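Local atomic coordinates of glucan-binding protein C, GbpC (Streptococcus mutans UA159, PDB entry 5UQZ), a protein that probably binds glucan at the streptococcal cell surface and is thought to mediate both sucrose-independent and sucrose-dependent adherence. Residues V65-P70 with T331-A336; A184-A189 with L323-W328; A218-S223 with M305-E310. All blocks are in the same frame, centred on the assembly; numbering follows the deposited sequence.

Contact 1 (V65-P70 with T331-A336); sequences VFINEP and TNSAVA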
# COMPACT_ATOMS: atom_id res chain seq x y z
N VAL A 65 -12.79 -13.84 1.52
CA VAL A 65 -12.00 -13.91 0.30
C VAL A 65 -12.45 -12.72 -0.55
O VAL A 65 -13.58 -12.70 -1.03
CB VAL A 65 -12.20 -15.25 -0.44
CG1 VAL A 65 -11.35 -15.26 -1.70
CG2 VAL A 65 -11.87 -16.43 0.49
N PHE A 66 -11.59 -11.72 -0.67
CA PHE A 66 -11.94 -10.46 -1.32
C PHE A 66 -10.62 -9.87 -1.80
O PHE A 66 -10.02 -9.01 -1.17
CB PHE A 66 -12.64 -9.57 -0.32
CG PHE A 66 -13.05 -8.21 -0.89
CD1 PHE A 66 -13.89 -8.12 -2.00
CD2 PHE A 66 -12.62 -7.05 -0.31
CE1 PHE A 66 -14.27 -6.86 -2.49
CE2 PHE A 66 -13.01 -5.81 -0.78
CZ PHE A 66 -13.84 -5.73 -1.86
N ILE A 67 -10.15 -10.40 -2.92
CA ILE A 67 -8.79 -10.09 -3.36
C ILE A 67 -8.67 -9.67 -4.79
O ILE A 67 -7.74 -8.94 -5.14
CB ILE A 67 -7.81 -11.20 -3.04
CG1 ILE A 67 -6.39 -10.82 -3.45
CG2 ILE A 67 -8.20 -12.37 -3.64
CD1 ILE A 67 -6.02 -9.33 -2.97
N ASN A 68 -9.55 -10.12 -5.64
CA ASN A 68 -9.38 -9.87 -7.07
C ASN A 68 -10.76 -9.78 -7.69
O ASN A 68 -11.43 -10.79 -7.72
CB ASN A 68 -8.58 -11.11 -7.62
CG ASN A 68 -8.50 -11.23 -9.13
OD1 ASN A 68 -8.08 -10.30 -9.82
ND2 ASN A 68 -8.81 -12.45 -9.66
N GLU A 69 -11.18 -8.61 -8.19
CA GLU A 69 -12.50 -8.47 -8.81
C GLU A 69 -12.34 -7.66 -10.08
O GLU A 69 -12.79 -6.51 -10.19
CB GLU A 69 -13.50 -7.84 -7.84
CG GLU A 69 -13.89 -8.82 -6.71
CD GLU A 69 -14.60 -10.09 -7.23
OE1 GLU A 69 -15.04 -10.15 -8.41
OE2 GLU A 69 -14.74 -11.06 -6.43
N PRO A 70 -11.71 -8.25 -11.10
CA PRO A 70 -11.34 -7.48 -12.29
C PRO A 70 -12.51 -7.22 -13.23
O PRO A 70 -12.35 -6.47 -14.20
CB PRO A 70 -10.27 -8.37 -12.97
CG PRO A 70 -10.68 -9.75 -12.58
CD PRO A 70 -11.23 -9.64 -11.16
N THR A 331 -7.68 -1.77 0.66
CA THR A 331 -7.88 -2.79 1.70
C THR A 331 -8.67 -3.93 1.09
O THR A 331 -9.58 -3.74 0.29
CB THR A 331 -8.58 -2.18 2.97
OG1 THR A 331 -8.71 -3.23 3.96
CG2 THR A 331 -9.96 -1.66 2.64
N ASN A 332 -8.30 -5.14 1.46
CA ASN A 332 -8.81 -6.36 0.83
C ASN A 332 -8.42 -7.50 1.78
O ASN A 332 -7.90 -7.26 2.87
CB ASN A 332 -8.25 -6.47 -0.58
CG ASN A 332 -6.79 -6.28 -0.59
OD1 ASN A 332 -6.05 -6.94 0.18
ND2 ASN A 332 -6.33 -5.32 -1.38
N SER A 333 -8.63 -8.74 1.37
CA SER A 333 -8.32 -9.86 2.25
C SER A 333 -6.89 -10.33 2.16
O SER A 333 -6.52 -11.24 2.91
CB SER A 333 -9.25 -11.04 1.97
OG SER A 333 -9.10 -11.52 0.65
N ALA A 334 -6.06 -9.70 1.32
CA ALA A 334 -4.68 -10.17 1.13
C ALA A 334 -3.75 -9.50 2.14
O ALA A 334 -3.01 -8.56 1.85
CB ALA A 334 -4.25 -9.92 -0.29
N VAL A 335 -3.81 -10.00 3.35
CA VAL A 335 -2.96 -9.51 4.42
C VAL A 335 -1.51 -9.87 4.13
O VAL A 335 -1.20 -11.00 3.76
CB VAL A 335 -3.45 -10.09 5.76
CG1 VAL A 335 -2.54 -9.64 6.92
CG2 VAL A 335 -4.91 -9.69 6.02
N ALA A 336 -0.60 -8.90 4.33
CA ALA A 336 0.83 -9.08 4.12
C ALA A 336 1.46 -9.62 5.41
O ALA A 336 1.54 -8.90 6.41
CB ALA A 336 1.44 -7.72 3.76
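Ser-333 meets the backbone of Phe-66 with two groups at once. The N-H of Phe-66 gives a fairly straight bond to Ser-333 OG (N to OG 2.8 Å), and the N-H of Ser-333 returns one to the carbonyl O of Phe-66 (N to O 2.9 Å), arriving from above the carbonyl plane, 37° out of it. With chi1 at 62°, OG sits between its own backbone N and carbonyl carbon, and so faces the same peptide backbone as its own N-H. Serine suits the place: its short side chain puts an acceptor where a strand partner would offer a carbonyl. Next to it, Asn-332 OD1 accepts from the N-H of Ala-334 (N to OD1 3.0 Å), an Asx turn, and also bonds to Ser-221 OG, while Asn-332 CB packs against Phe-66 O at 3.2 Å. Farther out, Ile-67 CD1 lies against Ala-334 CB and 3.9 Å from Asn-332 CG. The buried Phe-66 ring meets Phe-203 edge-to-face. Two irregular segments are therefore joined by a strand-like pair of bonds in which a hydroxyl oxygen takes the place of one carbonyl acceptor; the Asx turn around Ser-333 is consistent with a chain bent to present both groups.

Contact 2 (A184-A189 with L323-W328); sequences AQTSNA and LPTTIW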
# COMPACT_ATOMS: atom_id res chain seq x y z
N ALA A 184 -3.36 15.50 -3.54
CA ALA A 184 -3.60 16.94 -3.69
C ALA A 184 -2.27 17.65 -3.55
O ALA A 184 -1.32 17.12 -3.01
CB ALA A 184 -4.55 17.43 -2.61
N GLN A 185 -2.24 18.91 -4.01
CA GLN A 185 -1.08 19.75 -3.69
C GLN A 185 -0.94 19.86 -2.17
O GLN A 185 -1.94 19.80 -1.43
CB GLN A 185 -1.26 21.14 -4.31
CG GLN A 185 -0.13 22.14 -4.01
CD GLN A 185 1.25 21.65 -4.51
OE1 GLN A 185 1.87 20.75 -3.92
NE2 GLN A 185 1.79 22.32 -5.54
N THR A 186 0.31 20.04 -1.71
CA THR A 186 0.57 20.42 -0.32
C THR A 186 0.78 21.93 -0.33
O THR A 186 1.86 22.42 -0.67
CB THR A 186 1.80 19.70 0.23
OG1 THR A 186 1.63 18.28 0.03
CG2 THR A 186 1.97 19.95 1.73
N SER A 187 -0.29 22.66 -0.02
CA SER A 187 -0.28 24.10 -0.26
C SER A 187 0.49 24.88 0.79
O SER A 187 0.93 25.99 0.50
CB SER A 187 -1.71 24.62 -0.31
OG SER A 187 -2.42 24.02 -1.38
N ASN A 188 0.59 24.36 2.01
CA ASN A 188 1.16 25.11 3.12
C ASN A 188 2.43 24.47 3.65
O ASN A 188 2.60 23.26 3.54
CB ASN A 188 0.14 25.17 4.24
CG ASN A 188 -1.17 25.74 3.75
OD1 ASN A 188 -1.21 26.82 3.14
ND2 ASN A 188 -2.26 25.03 4.01
N ALA A 189 3.31 25.31 4.19
CA ALA A 189 4.46 24.84 4.95
C ALA A 189 4.03 24.37 6.34
O ALA A 189 2.94 24.66 6.81
CB ALA A 189 5.46 26.00 5.11
N LEU A 323 5.23 19.82 -2.45
CA LEU A 323 5.39 18.43 -2.86
C LEU A 323 4.05 17.76 -2.67
O LEU A 323 3.66 17.46 -1.53
CB LEU A 323 6.44 17.77 -1.97
CG LEU A 323 6.81 16.41 -2.48
CD1 LEU A 323 7.67 16.49 -3.76
CD2 LEU A 323 7.51 15.56 -1.41
N PRO A 324 3.32 17.48 -3.75
CA PRO A 324 1.94 16.96 -3.60
C PRO A 324 1.89 15.69 -2.77
O PRO A 324 2.82 14.86 -2.81
CB PRO A 324 1.52 16.69 -5.05
CG PRO A 324 2.26 17.77 -5.83
CD PRO A 324 3.63 17.85 -5.15
N THR A 325 0.83 15.60 -1.96
CA THR A 325 0.62 14.47 -1.06
C THR A 325 -0.25 13.45 -1.77
O THR A 325 -1.32 13.80 -2.28
CB THR A 325 -0.12 14.95 0.19
OG1 THR A 325 0.72 15.89 0.87
CG2 THR A 325 -0.41 13.82 1.16
N THR A 326 0.18 12.19 -1.78
CA THR A 326 -0.58 11.10 -2.42
C THR A 326 -0.58 9.88 -1.53
O THR A 326 0.34 9.66 -0.75
CB THR A 326 0.05 10.72 -3.77
OG1 THR A 326 1.40 10.29 -3.59
CG2 THR A 326 0.04 11.90 -4.74
N ILE A 327 -1.57 9.02 -1.75
CA ILE A 327 -1.60 7.68 -1.18
C ILE A 327 -2.46 6.80 -2.06
O ILE A 327 -3.57 7.21 -2.48
CB ILE A 327 -2.10 7.68 0.29
CG1 ILE A 327 -1.94 6.27 0.91
CG2 ILE A 327 -3.51 8.19 0.42
CD1 ILE A 327 -2.33 6.22 2.44
N TRP A 328 -2.00 5.57 -2.31
CA TRP A 328 -2.83 4.54 -2.89
C TRP A 328 -3.26 3.69 -1.71
O TRP A 328 -2.47 2.89 -1.18
CB TRP A 328 -2.08 3.70 -3.90
CG TRP A 328 -2.93 2.65 -4.56
CD1 TRP A 328 -4.25 2.29 -4.27
CD2 TRP A 328 -2.56 1.87 -5.68
NE1 TRP A 328 -4.66 1.28 -5.09
CE2 TRP A 328 -3.65 1.01 -5.97
CE3 TRP A 328 -1.38 1.77 -6.43
CZ2 TRP A 328 -3.61 0.09 -7.02
CZ3 TRP A 328 -1.34 0.86 -7.46
CH2 TRP A 328 -2.46 0.03 -7.75
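Ala-184 and Thr-325 form an antiparallel hydrogen-bonded pair, with Ala-184 N to Thr-325 O at 2.9 Å and Thr-325 N to Ala-184 O at 2.8 Å. Beyond this pair the threonine hydroxyls take over. Thr-186 OG1, anti to its carbonyl carbon and beside the backbone N (chi1 -54°), donates to the carbonyl O of Leu-323 at 2.7 Å from above the carbonyl plane. The same OG1 stands 2.7 Å from Thr-325 OG1, and the two side chains cross at about a right angle. Threonine serves here by setting a hydroxyl close to the backbone, where it can reach a carbonyl that also receives Asn-319 ND2. Gln-185 folds back at chi2 (59°), and its OE1 takes the N-H of Thr-186 in the carbonyl plane, on a lone pair. That oxygen rests 3.6 Å from Pro-324 CG, while NE2 bonds to Asp-103. Proline, having no N-H to satisfy, fits against this oxygen. The contact joins the end of strand 180-184 to the start of 325-329, an outermost strand of a four-stranded antiparallel sheet; strand 312-319 packs against Thr-186 and Thr-325, and helix 96-99 touches Leu-323.

Contact 3 (A218-S223 with M305-E310); sequences AIMSLS and MTYKGE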
# COMPACT_ATOMS: atom_id res chain seq x y z
N ALA A 218 -13.72 -11.38 9.14
CA ALA A 218 -13.26 -10.57 8.01
C ALA A 218 -11.93 -9.96 8.39
O ALA A 218 -11.86 -8.90 9.01
CB ALA A 218 -14.29 -9.50 7.63
N ILE A 219 -10.83 -10.59 7.98
CA ILE A 219 -9.50 -10.06 8.26
C ILE A 219 -9.08 -9.28 7.02
O ILE A 219 -9.02 -9.84 5.91
CB ILE A 219 -8.49 -11.14 8.63
CG1 ILE A 219 -9.05 -12.13 9.68
CG2 ILE A 219 -7.20 -10.46 9.17
CD1 ILE A 219 -9.60 -11.51 10.93
N MET A 220 -8.80 -8.00 7.18
CA MET A 220 -8.52 -7.14 6.04
C MET A 220 -7.14 -6.50 6.18
O MET A 220 -6.66 -6.20 7.28
CB MET A 220 -9.60 -6.09 5.91
CG MET A 220 -10.94 -6.77 5.63
SD MET A 220 -12.23 -5.70 5.05
CE MET A 220 -11.61 -5.39 3.40
N SER A 221 -6.53 -6.25 5.05
CA SER A 221 -5.18 -5.72 5.00
C SER A 221 -5.18 -4.22 5.21
O SER A 221 -6.08 -3.50 4.75
CB SER A 221 -4.58 -6.04 3.64
OG SER A 221 -5.33 -5.42 2.60
N LEU A 222 -4.13 -3.73 5.86
CA LEU A 222 -3.81 -2.31 5.94
C LEU A 222 -2.32 -2.23 5.62
O LEU A 222 -1.45 -1.90 6.45
CB LEU A 222 -4.14 -1.75 7.33
CG LEU A 222 -5.65 -1.84 7.65
CD1 LEU A 222 -5.94 -1.56 9.10
CD2 LEU A 222 -6.51 -0.94 6.74
N SER A 223 -2.00 -2.54 4.37
CA SER A 223 -0.62 -2.61 3.93
C SER A 223 -0.10 -1.24 3.50
O SER A 223 -0.84 -0.26 3.40
CB SER A 223 -0.52 -3.57 2.75
OG SER A 223 -0.96 -4.87 3.12
N MET A 305 -6.58 -5.68 10.14
CA MET A 305 -7.68 -5.47 11.06
C MET A 305 -8.63 -6.64 10.99
O MET A 305 -8.80 -7.28 9.96
CB MET A 305 -8.44 -4.18 10.82
CG MET A 305 -9.06 -4.07 9.45
SD MET A 305 -10.04 -2.52 9.35
CE MET A 305 -10.37 -2.47 7.59
N THR A 306 -9.32 -6.90 12.11
CA THR A 306 -10.60 -7.60 12.08
C THR A 306 -11.65 -6.54 11.79
O THR A 306 -11.87 -5.63 12.63
CB THR A 306 -10.86 -8.31 13.40
OG1 THR A 306 -9.83 -9.28 13.62
CG2 THR A 306 -12.21 -9.00 13.35
N TYR A 307 -12.16 -6.56 10.58
CA TYR A 307 -13.11 -5.57 10.12
C TYR A 307 -14.51 -6.00 10.55
O TYR A 307 -15.00 -7.07 10.17
CB TYR A 307 -13.02 -5.43 8.59
CG TYR A 307 -14.02 -4.42 8.07
CD1 TYR A 307 -13.96 -3.09 8.46
CD2 TYR A 307 -15.08 -4.80 7.22
CE1 TYR A 307 -14.92 -2.17 8.05
CE2 TYR A 307 -16.00 -3.90 6.79
CZ TYR A 307 -15.93 -2.60 7.18
OH TYR A 307 -16.86 -1.67 6.80
N LYS A 308 -15.14 -5.14 11.35
CA LYS A 308 -16.43 -5.47 11.97
C LYS A 308 -17.58 -4.73 11.29
O LYS A 308 -18.71 -4.75 11.79
CB LYS A 308 -16.39 -5.12 13.46
CG LYS A 308 -15.38 -6.05 14.17
CD LYS A 308 -15.29 -5.68 15.68
CE LYS A 308 -14.26 -6.54 16.37
NZ LYS A 308 -14.12 -6.31 17.84
N GLY A 309 -17.33 -4.08 10.17
CA GLY A 309 -18.40 -3.40 9.46
C GLY A 309 -18.58 -1.95 9.82
O GLY A 309 -19.48 -1.33 9.28
N GLU A 310 -17.70 -1.37 10.58
CA GLU A 310 -17.84 -0.01 11.06
C GLU A 310 -16.82 0.91 10.39
O GLU A 310 -15.79 0.45 9.89
CB GLU A 310 -17.63 -0.04 12.57
CG GLU A 310 -18.73 -0.89 13.25
CD GLU A 310 -19.34 -0.26 14.49
OE1 GLU A 310 -19.01 0.87 14.93
OE2 GLU A 310 -20.20 -0.95 15.07
O HOH W 1 -15.35 -9.72 10.86
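Met-220 and Tyr-307 lie side by side and point the same way: CG of Met-220 is anti to its carbonyl carbon (chi1 -63°), CG of Tyr-307 anti to its backbone N (chi1 179°). Met-220 SD comes 3.6 Å from Tyr-307 CB and 4.4 Å from the ring centroid, an oblique Met-aromatic contact, 44° off the ring normal. A flexible, polarisable thioether suits such a position against an aromatic ring. The backbone N of Gly-309 lies 3.5 Å above one face of the Tyr-307 ring, over its centre, while Tyr-307 OH bonds to Ile-201 O. Extended beyond CG, Met-305 runs past Met-220 so that its CE meets Met-220 CB at 4.1 Å; the Leu-222 side chain crosses that of Met-305 at about a right angle, its CD1 4.0 Å from Met-305 CB. Around the sheet's other side, Ile-219 CD1 touches Thr-306 OG1 at 3.5 Å, a hydroxyl also bonded to Arg-57. The backbones pair antiparallel: Met-220 and Met-305 exchange two bonds, and the N-H of Tyr-307 reaches Ala-218 O at 2.8 Å. Beside that last bond, a water accepts from Ala-218 N and donates to Tyr-307 O. Strand 219-222 is an outermost member of a three-stranded antiparallel sheet, with 303-306 in the centre and 245-247 beyond; strand 194-204 packs against Met-220 and Tyr-307.

Following the long N-terminal helix 3-51, the chain reaches 65-70, which the late segment 331-336 meets to close contact 1, the widest of the three loops. Inside it, 184-189 leaves strand 180-184 and meets 323-328 in contact 2; inside that in turn, 218-223 pairs with 305-310 in contact 3. The three loops are therefore nested, and none crosses another. Contacts 1 and 2 lie on opposite sides of the chain's centre, about 27 Å apart between centres, yet only two residues separate 323-328 from 331-336. Contacts 1 and 3 touch, because Thr-331 and Asn-332 bond to Ser-221, so the four-stranded and three-stranded sheets are tied together through this late segment.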